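Local coordinates for YfkN protein (Bacillus subtilis subsp. subtilis, PDB 3GVE) that belongs to the calcineurin-like phosphoesterase family and holds one manganese and one magnesium ion side by side in a two-metal site, at residues Q9-I14 with E52-T57; M25-Y30 with N334-V339; T217-Q222 with N230-L235; A132-T137 with G185-Q190; N97-D102 with E322-T327. All coordinates share one frame; numbering follows the deposited sequence. Where two conformers were deposited one is given.

Contacts 2 and 5 both use the C-terminal helix 322-340: contact 5 at its first turns, contact 2 near its end, and neither has a hydrogen bond across it. Contact 1 is the buried one, polar, where two asparagine side chains and a backbone bond join strand 9-17 to the turn that leads into strand 57-61. It meets contact 5 where Thr-57 packs by Asp-102. The other four are partly buried; contacts 3 and 4 mix backbone bonds, apolar packing and water. The Asn-230 side chain of contact 3 is about 8 Å from the magnesium ion, and this contact reaches the second subunit through Glu-220 and Lys-221. Contacts 1 and 4 lie on opposite sides of the chain's centre.

Contact 1: residues Q9-I14 with E52-T57; sequences QVHLSI and EQNPNT
Ser-13 and Thr-57 pair in parallel where the beta-alpha-beta crossover from strand 9-17 through helix 40-53 to strand 57-61 closes. Ser-13 N gives Asn-56 O an almost straight bond of 2.9 Å. Two residues earlier on the strand, two asparagine amides grip His-11 O from opposite faces of its carbonyl plane: Asn-56 ND2 at 3.1 Å and Asn-54 ND2, also at 3.1 Å. Asn-56 ND2 has a second acceptor in Ile-154 O. CG of Asn-54 is anti to its backbone N (chi1 -177°), which carries the amide group out toward the strand; ND2 also donates to Ser-13 OG at 3.0 Å. That same nitrogen lies over the centre of the His-11 ring, 3.5 Å above its plane; His-11 NE2 is hydrogen-bonded to Asp-291 OD1, as is Ser-13 OG. The other end of the amide shapes the loop: Asn-54 OD1 accepts from Asn-56 N at 2.9 Å in an Asx turn, while Thr-57 OG1 donates back to Asn-54 O at 2.7 Å.

Contact 2: residues M25-Y30 with N334-V339; sequences MDYDYY and NTLEYV
Val-339 N donates to Thr-335 O over 2.8 Å, a single turn of helix 322-340 that sets both side chains toward Tyr-29. No hydrogen bond passes between the two segments; the aromatic rings do the work. Thr-335 CG2 stands over one face of the Tyr-29 ring, 3.9 Å from its centroid and 23° off the normal, a CH-pi contact shifted toward the rim. On the opposite face lies Tyr-27 CD2, 3.7 Å above the plane and likewise off centre, which leaves the ring clamped between strand and helix. Leu-336 fills the angle between the two tyrosines with one methyl: its CD2 is 3.5 Å from Tyr-27 CE2, and the same atom meets the edge of the Tyr-29 ring near its plane, 4.1 Å from CE1. Val-339 CG1 rests 3.7 Å from Tyr-29 O. The polar ends have partners outside the two segments: Tyr-29 OH on His-332 ND1, Tyr-27 OH on Asp-32 OD1, Thr-335 OG1 on Thr-331 O. At the end of the strand, Asp-28 OD1 accepts from Tyr-30 N at 3.0 Å in an Asx turn. The arrangement is that of a C-terminal helix packed against a small antiparallel hairpin, here strands 27-28 and 33-34.

Contact 3: residues T217-Q222 with N230-L235; sequences TGIEKQ and NAVFDL
Thr-217 and Asn-230 each use a side-chain oxygen to take a backbone N-H of the other segment. Thr-217 OG1, anti to its own backbone N (chi1 -174°), accepts from Ala-231 N at 2.8 Å and is also hydrogen-bonded to Glu-229 O. Asn-230 OD1 takes Gly-218 N at 2.8 Å, on a lone pair in the plane of its amide. Farther along, Glu-220 and Asn-230 are set obliquely, their flat groups 63° apart, and one water joins Glu-220 OE2 to Asn-230 ND2. Glu-220 OE1 forms a salt bridge with Lys-341 of the second subunit. Phe-233 turns one ring face to the backbone of Lys-221 and Gln-222, while Val-232 CB packs 3.8 Å from Ile-219 CG1. The loop follows His-216, a magnesium ligand, and Asn-230 touches another, His-249. Gly-218 O takes Val-232 N at 3.0 Å. A second water accepts from Phe-233 N and Glu-220 N and donates to Asn-230 O. Loop oxygens and water thus meet the first N-H groups of helix 232-238, whose N-cap alanine has no side-chain acceptor.

Contact 4: residues A132-T137 with G185-Q190; sequences ANVKTT and GQVQVQ
Lys-135 and Gln-188 form the hydrogen-bonded pair of a two-stranded antiparallel ribbon, 134-135 against 188-189, and this is the firm middle of the contact. Lys-135 N reaches Gln-188 O at 2.8 Å, nearly straight, and Gln-188 N answers to Lys-135 O at 2.9 Å. Next to it Gln-190 N donates to Asn-133 O at 2.9 Å. The Asn-133 side chain adds a second bond: CG sits between the backbone N and the carbonyl carbon (chi1 69°), and ND2 meets Gln-190 O at 3.0 Å while also donating to Val-171 O. On the apolar face Val-134 CG1 packs 3.9 Å from Val-187 CB, and Val-134 CG2 approaches Val-189 CG2. Toward 137 and 185 the pairing gives way to solvent. There a water accepts from Thr-137 N and donates to Gln-186 O, and Thr-137 CG2 merely rests 3.4 Å from Gly-185 O. On the other face the extended Lys-135 chain brings NZ to Gln-190 OE1 in a weak bond of 3.0 Å; its stronger partner is Glu-198, which also takes Gln-190 NE2. Two helices border the ribbon: 175-178 covers its valines through Ile-175 and Met-176, and 192-205 meets Asn-133 and Gln-190 through Ser-195.

Contact 5: residues N97-D102 with E322-T327; sequences NALKYD and ETVTNT
Ala-98 and Thr-323 mark the closest approach of the two backbones, CA to CA 6.8 Å, where the C-terminal end of helix 91-98 meets the first turns of helix 322-340. The first of these helices stops in a Schellman motif: Lys-100 takes a positive phi of 59°, and its N bonds back to Asn-97 O at 3.0 Å. Just before that residue, Ala-98 points its CB at the other helix and Leu-99 brings the end of its side chain to it. Ala-98 CB fits between two threonines one turn apart, 3.6 Å from Thr-323 CG2 and 3.6 Å from Thr-327 OG1. Deeper in, Leu-99 comes at a slant to Val-324, with CD1 3.9 Å from Val-324 CG2; the same CD1 lies at the edge of the Tyr-101 ring, in its plane. Helix 40-53 lies against this apolar pair, with Ala-44 touching both side chains. No hydrogen bond crosses the contact. Thr-327 OG1, anti to its carbonyl carbon (chi1 -57°), instead turns back along its own helix and donates to Thr-323 O at 2.6 Å, an oxygen that also accepts from Thr-327 N at 3.1 Å.

Contact 1: residues Q9-I14 with E52-T57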
# COMPACT_ATOMS: atom_id res chain seq x y z
N GLN A 9 -1.07 42.69 -12.39
CA GLN A 9 -0.82 41.28 -12.45
C GLN A 9 -2.11 40.45 -12.59
O GLN A 9 -3.19 40.91 -12.38
CB GLN A 9 -0.05 40.83 -11.20
CG GLN A 9 1.18 41.68 -10.87
CD GLN A 9 2.00 41.14 -9.76
OE1 GLN A 9 3.20 41.10 -9.85
NE2 GLN A 9 1.35 40.65 -8.74
N VAL A 10 -1.93 39.21 -12.99
CA VAL A 10 -2.96 38.15 -12.91
C VAL A 10 -2.53 37.14 -11.82
O VAL A 10 -1.46 36.59 -11.90
CB VAL A 10 -3.16 37.43 -14.23
CG1 VAL A 10 -4.15 36.32 -14.08
CG2 VAL A 10 -3.62 38.43 -15.36
N HIS A 11 -3.38 36.87 -10.84
CA HIS A 11 -3.06 35.82 -9.89
C HIS A 11 -3.74 34.53 -10.38
O HIS A 11 -4.94 34.46 -10.37
CB HIS A 11 -3.53 36.21 -8.49
CG HIS A 11 -3.33 35.16 -7.45
ND1 HIS A 11 -4.04 35.14 -6.27
CD2 HIS A 11 -2.51 34.08 -7.41
CE1 HIS A 11 -3.65 34.11 -5.54
NE2 HIS A 11 -2.74 33.44 -6.22
N LEU A 12 -2.96 33.57 -10.82
CA LEU A 12 -3.47 32.29 -11.27
C LEU A 12 -3.13 31.23 -10.21
O LEU A 12 -2.00 31.15 -9.75
CB LEU A 12 -2.81 31.94 -12.61
CG LEU A 12 -3.17 30.58 -13.21
CD1 LEU A 12 -4.66 30.53 -13.53
CD2 LEU A 12 -2.35 30.33 -14.46
N SER A 13 -4.12 30.44 -9.80
CA SER A 13 -3.89 29.36 -8.84
C SER A 13 -4.07 28.03 -9.55
O SER A 13 -4.97 27.87 -10.35
CB SER A 13 -4.88 29.45 -7.70
OG SER A 13 -4.65 30.60 -6.92
N ILE A 14 -3.20 27.09 -9.25
CA ILE A 14 -3.31 25.74 -9.80
C ILE A 14 -3.46 24.79 -8.63
O ILE A 14 -2.61 24.75 -7.77
CB ILE A 14 -2.05 25.36 -10.61
CG1 ILE A 14 -1.78 26.36 -11.74
CG2 ILE A 14 -2.18 23.95 -11.18
CD1 ILE A 14 -0.33 26.40 -12.15
N GLU A 52 -12.99 28.97 -3.91
CA GLU A 52 -13.69 30.15 -3.37
C GLU A 52 -12.75 31.33 -3.15
O GLU A 52 -13.19 32.45 -3.08
CB GLU A 52 -14.38 29.80 -2.05
CG GLU A 52 -15.53 28.83 -2.20
CD GLU A 52 -15.96 28.19 -0.89
OE1 GLU A 52 -15.28 28.34 0.14
OE2 GLU A 52 -16.99 27.52 -0.92
N GLN A 53 -11.47 31.06 -3.04
CA GLN A 53 -10.50 32.10 -2.78
C GLN A 53 -10.01 32.82 -4.03
O GLN A 53 -9.55 33.95 -3.93
CB GLN A 53 -9.31 31.54 -2.02
CG GLN A 53 -9.66 31.16 -0.60
CD GLN A 53 -8.58 30.31 0.01
OE1 GLN A 53 -7.48 30.23 -0.52
NE2 GLN A 53 -8.88 29.65 1.10
N ASN A 54 -10.10 32.20 -5.19
CA ASN A 54 -9.62 32.85 -6.41
C ASN A 54 -10.39 32.40 -7.64
O ASN A 54 -10.36 31.22 -7.97
CB ASN A 54 -8.12 32.53 -6.59
CG ASN A 54 -7.50 33.21 -7.80
OD1 ASN A 54 -8.14 33.94 -8.53
ND2 ASN A 54 -6.23 32.96 -8.01
N PRO A 55 -11.05 33.28 -8.36
CA PRO A 55 -11.74 32.87 -9.58
C PRO A 55 -10.82 32.26 -10.65
O PRO A 55 -11.25 31.41 -11.41
CB PRO A 55 -12.36 34.18 -10.09
CG PRO A 55 -12.40 35.03 -8.90
CD PRO A 55 -11.21 34.71 -8.09
N ASN A 56 -9.56 32.69 -10.69
CA ASN A 56 -8.61 32.17 -11.67
C ASN A 56 -7.96 30.90 -11.14
O ASN A 56 -6.81 30.89 -10.79
CB ASN A 56 -7.51 33.20 -11.98
CG ASN A 56 -8.04 34.57 -12.38
OD1 ASN A 56 -8.96 34.71 -13.16
ND2 ASN A 56 -7.39 35.58 -11.86
N THR A 57 -8.72 29.83 -11.08
CA THR A 57 -8.22 28.57 -10.51
C THR A 57 -8.37 27.42 -11.50
O THR A 57 -9.44 27.18 -12.07
CB THR A 57 -8.93 28.24 -9.18
OG1 THR A 57 -8.60 29.24 -8.21
CG2 THR A 57 -8.48 26.89 -8.64

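Contact 2: residues M25-Y30 with N334-V339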
# COMPACT_ATOMS: atom_id res chain seq x y z
N MSE A 25 -13.94 7.36 -2.26
CA MSE A 25 -14.48 7.52 -0.93
C MSE A 25 -13.38 7.50 0.13
O MSE A 25 -12.29 7.00 -0.11
CB MSE A 25 -15.49 6.42 -0.64
CG MSE A 25 -16.72 6.47 -1.52
SE MSE A 25 -17.83 8.06 -1.20
CE MSE A 25 -18.86 7.34 0.30
N ASP A 26 -13.69 8.02 1.31
CA ASP A 26 -12.78 7.90 2.44
C ASP A 26 -13.06 6.54 3.10
O ASP A 26 -13.66 6.44 4.17
CB ASP A 26 -12.92 9.10 3.41
CG ASP A 26 -14.35 9.35 3.89
OD1 ASP A 26 -15.31 8.92 3.24
OD2 ASP A 26 -14.49 10.04 4.91
N TYR A 27 -12.62 5.49 2.42
CA TYR A 27 -13.02 4.12 2.71
C TYR A 27 -11.91 3.11 2.42
O TYR A 27 -11.28 3.14 1.38
CB TYR A 27 -14.27 3.76 1.88
CG TYR A 27 -15.08 2.63 2.47
CD1 TYR A 27 -16.03 2.87 3.45
CD2 TYR A 27 -14.86 1.32 2.08
CE1 TYR A 27 -16.75 1.83 4.01
CE2 TYR A 27 -15.60 0.28 2.62
CZ TYR A 27 -16.53 0.56 3.59
OH TYR A 27 -17.26 -0.46 4.17
N ASP A 28 -11.71 2.20 3.37
CA ASP A 28 -10.77 1.10 3.25
C ASP A 28 -11.57 -0.15 2.88
O ASP A 28 -12.28 -0.71 3.71
CB ASP A 28 -10.04 0.91 4.60
CG ASP A 28 -9.14 -0.31 4.64
OD1 ASP A 28 -8.95 -0.95 3.62
OD2 ASP A 28 -8.63 -0.61 5.72
N TYR A 29 -11.46 -0.59 1.64
CA TYR A 29 -12.21 -1.76 1.18
C TYR A 29 -11.69 -3.07 1.78
O TYR A 29 -12.41 -4.05 1.79
CB TYR A 29 -12.22 -1.89 -0.35
CG TYR A 29 -13.00 -0.79 -1.06
CD1 TYR A 29 -14.39 -0.76 -1.03
CD2 TYR A 29 -12.33 0.22 -1.74
CE1 TYR A 29 -15.08 0.24 -1.65
CE2 TYR A 29 -13.03 1.22 -2.36
CZ TYR A 29 -14.40 1.23 -2.32
OH TYR A 29 -15.10 2.23 -2.94
N TYR A 30 -10.44 -3.08 2.22
CA TYR A 30 -9.83 -4.29 2.78
C TYR A 30 -10.32 -4.54 4.20
O TYR A 30 -10.84 -5.62 4.45
CB TYR A 30 -8.31 -4.24 2.73
CG TYR A 30 -7.79 -3.74 1.40
CD1 TYR A 30 -7.30 -2.47 1.28
CD2 TYR A 30 -7.81 -4.55 0.27
CE1 TYR A 30 -6.85 -2.00 0.07
CE2 TYR A 30 -7.35 -4.07 -0.96
CZ TYR A 30 -6.87 -2.80 -1.04
OH TYR A 30 -6.40 -2.30 -2.22
N ASN A 334 -21.57 -1.03 -5.54
CA ASN A 334 -21.28 -2.20 -6.35
C ASN A 334 -19.94 -2.82 -5.98
O ASN A 334 -19.76 -4.02 -6.01
CB ASN A 334 -21.31 -1.84 -7.85
CG ASN A 334 -22.70 -1.49 -8.35
OD1 ASN A 334 -23.69 -1.73 -7.69
ND2 ASN A 334 -22.77 -0.90 -9.52
N THR A 335 -18.98 -1.96 -5.65
CA THR A 335 -17.67 -2.42 -5.22
C THR A 335 -17.75 -3.16 -3.87
O THR A 335 -17.11 -4.17 -3.68
CB THR A 335 -16.66 -1.25 -5.17
OG1 THR A 335 -16.51 -0.74 -6.49
CG2 THR A 335 -15.31 -1.71 -4.66
N LEU A 336 -18.53 -2.62 -2.94
CA LEU A 336 -18.74 -3.32 -1.68
C LEU A 336 -19.27 -4.73 -1.93
O LEU A 336 -18.82 -5.67 -1.32
CB LEU A 336 -19.71 -2.55 -0.80
CG LEU A 336 -19.26 -1.20 -0.25
CD1 LEU A 336 -20.41 -0.52 0.48
CD2 LEU A 336 -18.04 -1.28 0.66
N GLU A 337 -20.23 -4.87 -2.83
CA GLU A 337 -20.81 -6.18 -3.14
C GLU A 337 -19.72 -7.08 -3.71
O GLU A 337 -19.60 -8.24 -3.36
CB GLU A 337 -21.96 -6.02 -4.12
CG GLU A 337 -22.70 -7.31 -4.47
CD GLU A 337 -23.90 -7.09 -5.38
OE1 GLU A 337 -24.91 -7.81 -5.22
OE2 GLU A 337 -23.85 -6.23 -6.27
N TYR A 338 -18.94 -6.52 -4.61
CA TYR A 338 -17.85 -7.23 -5.27
C TYR A 338 -16.82 -7.76 -4.26
O TYR A 338 -16.37 -8.89 -4.35
CB TYR A 338 -17.20 -6.30 -6.29
CG TYR A 338 -15.82 -6.70 -6.74
CD1 TYR A 338 -15.61 -7.84 -7.48
CD2 TYR A 338 -14.73 -5.92 -6.42
CE1 TYR A 338 -14.34 -8.19 -7.88
CE2 TYR A 338 -13.49 -6.26 -6.81
CZ TYR A 338 -13.27 -7.39 -7.54
OH TYR A 338 -12.00 -7.71 -7.92
N VAL A 339 -16.47 -6.92 -3.30
CA VAL A 339 -15.46 -7.27 -2.31
C VAL A 339 -15.95 -8.30 -1.29
O VAL A 339 -15.18 -9.12 -0.81
CB VAL A 339 -15.02 -6.02 -1.55
CG1 VAL A 339 -14.21 -6.39 -0.37
CG2 VAL A 339 -14.25 -5.10 -2.47

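Contact 3: residues T217-Q222 with N230-L235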
# COMPACT_ATOMS: atom_id res chain seq x y z
N THR A 217 6.43 11.79 -11.68
CA THR A 217 7.82 11.47 -11.40
C THR A 217 8.21 12.29 -10.18
O THR A 217 7.69 13.36 -9.98
CB THR A 217 8.71 11.78 -12.64
OG1 THR A 217 10.05 11.34 -12.42
CG2 THR A 217 8.70 13.27 -13.01
N GLY A 218 9.11 11.76 -9.37
CA GLY A 218 9.48 12.38 -8.12
C GLY A 218 10.75 13.20 -8.20
O GLY A 218 11.23 13.54 -9.27
N ILE A 219 11.29 13.47 -7.03
CA ILE A 219 12.34 14.45 -6.80
C ILE A 219 13.55 13.77 -6.19
O ILE A 219 13.40 13.02 -5.24
CB ILE A 219 11.85 15.57 -5.82
CG1 ILE A 219 10.67 16.35 -6.41
CG2 ILE A 219 13.00 16.48 -5.41
CD1 ILE A 219 9.84 17.12 -5.39
N GLU A 220 14.72 14.05 -6.74
CA GLU A 220 15.99 13.76 -6.09
C GLU A 220 16.70 15.10 -5.91
O GLU A 220 16.37 16.08 -6.52
CB GLU A 220 16.83 12.79 -6.92
CG GLU A 220 16.18 11.40 -7.13
CD GLU A 220 15.98 10.61 -5.84
OE1 GLU A 220 16.55 10.95 -4.80
OE2 GLU A 220 15.25 9.61 -5.86
N LYS A 221 17.67 15.10 -5.01
CA LYS A 221 18.33 16.34 -4.61
C LYS A 221 19.43 16.84 -5.54
O LYS A 221 19.84 17.98 -5.44
CB LYS A 221 18.93 16.19 -3.21
CG LYS A 221 17.87 16.09 -2.09
CD LYS A 221 18.59 15.75 -0.80
CE LYS A 221 17.73 15.80 0.42
NZ LYS A 221 18.63 15.58 1.61
N GLN A 222 19.90 15.97 -6.44
CA GLN A 222 20.98 16.32 -7.36
C GLN A 222 20.70 15.79 -8.77
O GLN A 222 19.80 14.96 -8.96
CB GLN A 222 22.31 15.75 -6.84
CG GLN A 222 22.81 16.44 -5.56
CD GLN A 222 22.38 15.71 -4.30
OE1 GLN A 222 21.94 14.58 -4.36
NE2 GLN A 222 22.50 16.37 -3.15
N ASN A 230 12.89 9.35 -11.34
CA ASN A 230 12.45 10.50 -10.55
C ASN A 230 13.21 11.75 -10.99
O ASN A 230 14.25 12.06 -10.47
CB ASN A 230 12.63 10.19 -9.05
CG ASN A 230 11.63 9.15 -8.57
OD1 ASN A 230 10.43 9.34 -8.67
ND2 ASN A 230 12.13 8.04 -8.05
N ALA A 231 12.64 12.43 -11.97
CA ALA A 231 13.36 13.39 -12.78
C ALA A 231 13.00 14.86 -12.59
O ALA A 231 13.41 15.67 -13.39
CB ALA A 231 13.20 13.02 -14.28
N VAL A 232 12.22 15.20 -11.56
CA VAL A 232 11.79 16.58 -11.39
C VAL A 232 12.94 17.60 -11.28
O VAL A 232 12.88 18.68 -11.83
CB VAL A 232 10.83 16.73 -10.19
CG1 VAL A 232 10.62 18.23 -9.87
CG2 VAL A 232 9.48 16.07 -10.52
N PHE A 233 14.00 17.25 -10.55
CA PHE A 233 15.13 18.17 -10.43
C PHE A 233 15.70 18.49 -11.81
O PHE A 233 16.04 19.61 -12.10
CB PHE A 233 16.21 17.57 -9.53
CG PHE A 233 17.39 18.48 -9.32
CD1 PHE A 233 17.42 19.39 -8.28
CD2 PHE A 233 18.49 18.40 -10.16
CE1 PHE A 233 18.54 20.22 -8.08
CE2 PHE A 233 19.60 19.22 -9.97
CZ PHE A 233 19.62 20.12 -8.93
N ASP A 234 15.81 17.47 -12.65
CA ASP A 234 16.32 17.64 -14.01
C ASP A 234 15.37 18.41 -14.93
O ASP A 234 15.80 19.21 -15.73
CB ASP A 234 16.72 16.27 -14.58
CG ASP A 234 17.72 15.56 -13.68
OD1 ASP A 234 18.74 16.15 -13.34
OD2 ASP A 234 17.43 14.45 -13.29
N LEU A 235 14.07 18.16 -14.80
CA LEU A 235 13.09 18.97 -15.50
C LEU A 235 13.25 20.45 -15.13
O LEU A 235 13.26 21.32 -15.99
CB LEU A 235 11.68 18.54 -15.13
CG LEU A 235 11.08 17.44 -15.98
CD1 LEU A 235 9.72 17.07 -15.38
CD2 LEU A 235 10.91 17.88 -17.46
O HOH W 1 14.84 14.62 -9.63
O HOH W 2 15.01 7.68 -7.80
O HOH W 3 17.48 14.39 -10.50

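Contact 4: residues A132-T137 with G185-Q190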
# COMPACT_ATOMS: atom_id res chain seq x y z
N ALA A 132 3.51 13.21 -23.16
CA ALA A 132 4.38 13.56 -24.26
C ALA A 132 5.43 12.51 -24.56
O ALA A 132 5.98 12.52 -25.65
CB ALA A 132 5.06 14.91 -23.98
N ASN A 133 5.75 11.64 -23.60
CA ASN A 133 6.91 10.76 -23.76
C ASN A 133 6.65 9.30 -24.17
O ASN A 133 7.55 8.64 -24.64
CB ASN A 133 7.90 10.89 -22.58
CG ASN A 133 7.37 10.34 -21.24
OD1 ASN A 133 6.19 10.43 -20.93
ND2 ASN A 133 8.28 9.81 -20.43
N VAL A 134 5.42 8.82 -24.03
CA VAL A 134 5.10 7.49 -24.54
C VAL A 134 4.82 7.57 -26.03
O VAL A 134 4.01 8.35 -26.47
CB VAL A 134 3.89 6.85 -23.81
CG1 VAL A 134 3.65 5.42 -24.32
CG2 VAL A 134 4.14 6.84 -22.30
N LYS A 135 5.53 6.74 -26.80
CA LYS A 135 5.43 6.77 -28.25
C LYS A 135 5.11 5.39 -28.84
O LYS A 135 5.29 4.37 -28.20
CB LYS A 135 6.72 7.34 -28.84
CG LYS A 135 6.89 8.83 -28.50
CD LYS A 135 8.18 9.42 -29.06
CE LYS A 135 8.36 10.86 -28.66
NZ LYS A 135 9.57 11.43 -29.28
N THR A 136 4.59 5.38 -30.07
CA THR A 136 4.40 4.14 -30.79
C THR A 136 5.81 3.63 -31.15
O THR A 136 6.78 4.35 -31.02
CB THR A 136 3.59 4.33 -32.08
OG1 THR A 136 4.33 5.14 -32.99
CG2 THR A 136 2.22 5.00 -31.81
N THR A 137 5.88 2.38 -31.59
CA THR A 137 7.18 1.80 -31.95
C THR A 137 7.83 2.54 -33.11
O THR A 137 9.04 2.50 -33.26
CB THR A 137 7.11 0.28 -32.22
OG1 THR A 137 6.20 0.02 -33.29
CG2 THR A 137 6.68 -0.48 -30.98
N GLY A 185 6.86 -4.28 -27.26
CA GLY A 185 6.49 -4.39 -28.66
C GLY A 185 5.36 -3.48 -29.12
O GLY A 185 5.04 -3.43 -30.30
N GLN A 186 4.77 -2.73 -28.18
CA GLN A 186 3.62 -1.89 -28.48
C GLN A 186 3.85 -0.38 -28.31
O GLN A 186 3.23 0.40 -29.00
CB GLN A 186 2.43 -2.32 -27.62
CG GLN A 186 2.06 -3.77 -27.82
CD GLN A 186 0.66 -4.07 -27.38
OE1 GLN A 186 -0.29 -3.51 -27.89
NE2 GLN A 186 0.53 -4.95 -26.42
N VAL A 187 4.73 -0.00 -27.39
CA VAL A 187 5.11 1.39 -27.22
C VAL A 187 6.55 1.41 -26.81
O VAL A 187 7.10 0.35 -26.48
CB VAL A 187 4.25 2.07 -26.13
CG1 VAL A 187 2.81 2.14 -26.51
CG2 VAL A 187 4.40 1.36 -24.72
N GLN A 188 7.10 2.59 -26.84
CA GLN A 188 8.42 2.88 -26.23
C GLN A 188 8.31 4.19 -25.44
O GLN A 188 7.31 4.93 -25.59
CB GLN A 188 9.50 3.10 -27.29
CG GLN A 188 9.32 4.38 -28.03
CD GLN A 188 10.17 4.53 -29.27
OE1 GLN A 188 9.70 4.32 -30.38
NE2 GLN A 188 11.42 4.96 -29.10
N VAL A 189 9.26 4.46 -24.56
CA VAL A 189 9.15 5.66 -23.75
C VAL A 189 10.41 6.50 -23.76
O VAL A 189 11.48 6.05 -23.37
CB VAL A 189 8.78 5.33 -22.27
CG1 VAL A 189 8.55 6.61 -21.48
CG2 VAL A 189 7.56 4.43 -22.19
N GLN A 190 10.26 7.73 -24.20
CA GLN A 190 11.32 8.69 -24.29
C GLN A 190 11.66 9.23 -22.90
O GLN A 190 10.79 9.40 -22.05
CB GLN A 190 10.88 9.81 -25.24
CG GLN A 190 11.90 10.91 -25.48
CD GLN A 190 11.35 12.00 -26.37
OE1 GLN A 190 10.15 12.22 -26.44
NE2 GLN A 190 12.24 12.72 -27.05
O HOH W 4 8.09 14.10 -26.61
O HOH W 5 3.43 0.96 -31.61

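Contact 5: residues N97-D102 with E322-T327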
# COMPACT_ATOMS: atom_id res chain seq x y z
N ASN A 97 -14.88 14.52 -13.84
CA ASN A 97 -15.72 15.32 -14.71
C ASN A 97 -16.62 16.20 -13.82
O ASN A 97 -16.79 17.39 -14.03
CB ASN A 97 -16.58 14.45 -15.63
CG ASN A 97 -15.78 13.89 -16.83
OD1 ASN A 97 -14.65 14.31 -17.11
ND2 ASN A 97 -16.39 12.96 -17.52
N ALA A 98 -17.18 15.57 -12.79
CA ALA A 98 -18.09 16.27 -11.88
C ALA A 98 -17.37 17.36 -11.09
O ALA A 98 -17.95 18.38 -10.79
CB ALA A 98 -18.77 15.28 -10.94
N LEU A 99 -16.10 17.15 -10.77
CA LEU A 99 -15.27 18.13 -10.07
C LEU A 99 -14.65 19.16 -11.03
O LEU A 99 -13.94 20.06 -10.62
CB LEU A 99 -14.15 17.44 -9.30
CG LEU A 99 -14.57 16.60 -8.08
CD1 LEU A 99 -13.38 15.89 -7.47
CD2 LEU A 99 -15.23 17.51 -7.04
N LYS A 100 -14.93 18.98 -12.32
CA LYS A 100 -14.49 19.92 -13.35
C LYS A 100 -12.96 20.07 -13.38
O LYS A 100 -12.42 21.16 -13.39
CB LYS A 100 -15.22 21.27 -13.22
CG LYS A 100 -16.73 21.12 -13.42
CD LYS A 100 -17.45 22.45 -13.27
CE LYS A 100 -18.95 22.27 -13.41
NZ LYS A 100 -19.61 23.53 -13.87
N TYR A 101 -12.26 18.94 -13.42
CA TYR A 101 -10.82 18.97 -13.67
C TYR A 101 -10.54 19.60 -15.03
O TYR A 101 -11.31 19.43 -15.96
CB TYR A 101 -10.24 17.56 -13.63
CG TYR A 101 -9.80 17.14 -12.24
CD1 TYR A 101 -10.73 16.76 -11.28
CD2 TYR A 101 -8.45 17.14 -11.89
CE1 TYR A 101 -10.34 16.38 -10.02
CE2 TYR A 101 -8.04 16.75 -10.61
CZ TYR A 101 -9.00 16.39 -9.68
OH TYR A 101 -8.64 16.01 -8.42
N ASP A 102 -9.43 20.32 -15.11
CA ASP A 102 -9.01 20.96 -16.36
C ASP A 102 -8.03 20.11 -17.19
O ASP A 102 -7.93 20.28 -18.38
CB ASP A 102 -8.40 22.33 -16.06
CG ASP A 102 -9.41 23.28 -15.43
OD1 ASP A 102 -10.34 23.69 -16.13
OD2 ASP A 102 -9.26 23.58 -14.25
N GLU A 322 -20.14 16.32 -1.21
CA GLU A 322 -21.33 15.73 -1.81
C GLU A 322 -21.22 15.41 -3.30
O GLU A 322 -21.84 14.48 -3.75
CB GLU A 322 -22.57 16.60 -1.56
CG GLU A 322 -22.91 16.78 -0.10
CD GLU A 322 -24.13 17.67 0.13
OE1 GLU A 322 -24.73 18.15 -0.84
OE2 GLU A 322 -24.48 17.86 1.32
N THR A 323 -20.44 16.18 -4.06
CA THR A 323 -20.40 15.96 -5.48
C THR A 323 -19.68 14.60 -5.72
O THR A 323 -20.07 13.83 -6.59
CB THR A 323 -19.67 17.09 -6.22
OG1 THR A 323 -20.42 18.30 -6.05
CG2 THR A 323 -19.46 16.84 -7.75
N VAL A 324 -18.63 14.35 -4.94
CA VAL A 324 -17.93 13.08 -5.05
C VAL A 324 -18.83 11.93 -4.64
O VAL A 324 -18.97 10.99 -5.37
CB VAL A 324 -16.62 13.07 -4.22
CG1 VAL A 324 -15.99 11.68 -4.28
CG2 VAL A 324 -15.65 14.12 -4.78
N THR A 325 -19.43 12.04 -3.46
CA THR A 325 -20.27 10.97 -2.95
C THR A 325 -21.42 10.65 -3.89
O THR A 325 -21.64 9.50 -4.20
CB THR A 325 -20.81 11.28 -1.53
OG1 THR A 325 -19.70 11.51 -0.66
CG2 THR A 325 -21.61 10.12 -0.99
N ASN A 326 -22.13 11.67 -4.34
CA ASN A 326 -23.27 11.46 -5.21
C ASN A 326 -22.87 10.80 -6.53
O ASN A 326 -23.55 9.95 -7.05
CB ASN A 326 -24.00 12.78 -5.49
CG ASN A 326 -24.81 13.28 -4.31
OD1 ASN A 326 -25.00 12.58 -3.34
ND2 ASN A 326 -25.27 14.51 -4.39
N THR A 327 -21.73 11.22 -7.06
CA THR A 327 -21.29 10.73 -8.35
C THR A 327 -20.84 9.27 -8.28
O THR A 327 -21.18 8.48 -9.13
CB THR A 327 -20.17 11.62 -8.90
OG1 THR A 327 -20.65 12.96 -8.98
CG2 THR A 327 -19.77 11.19 -10.30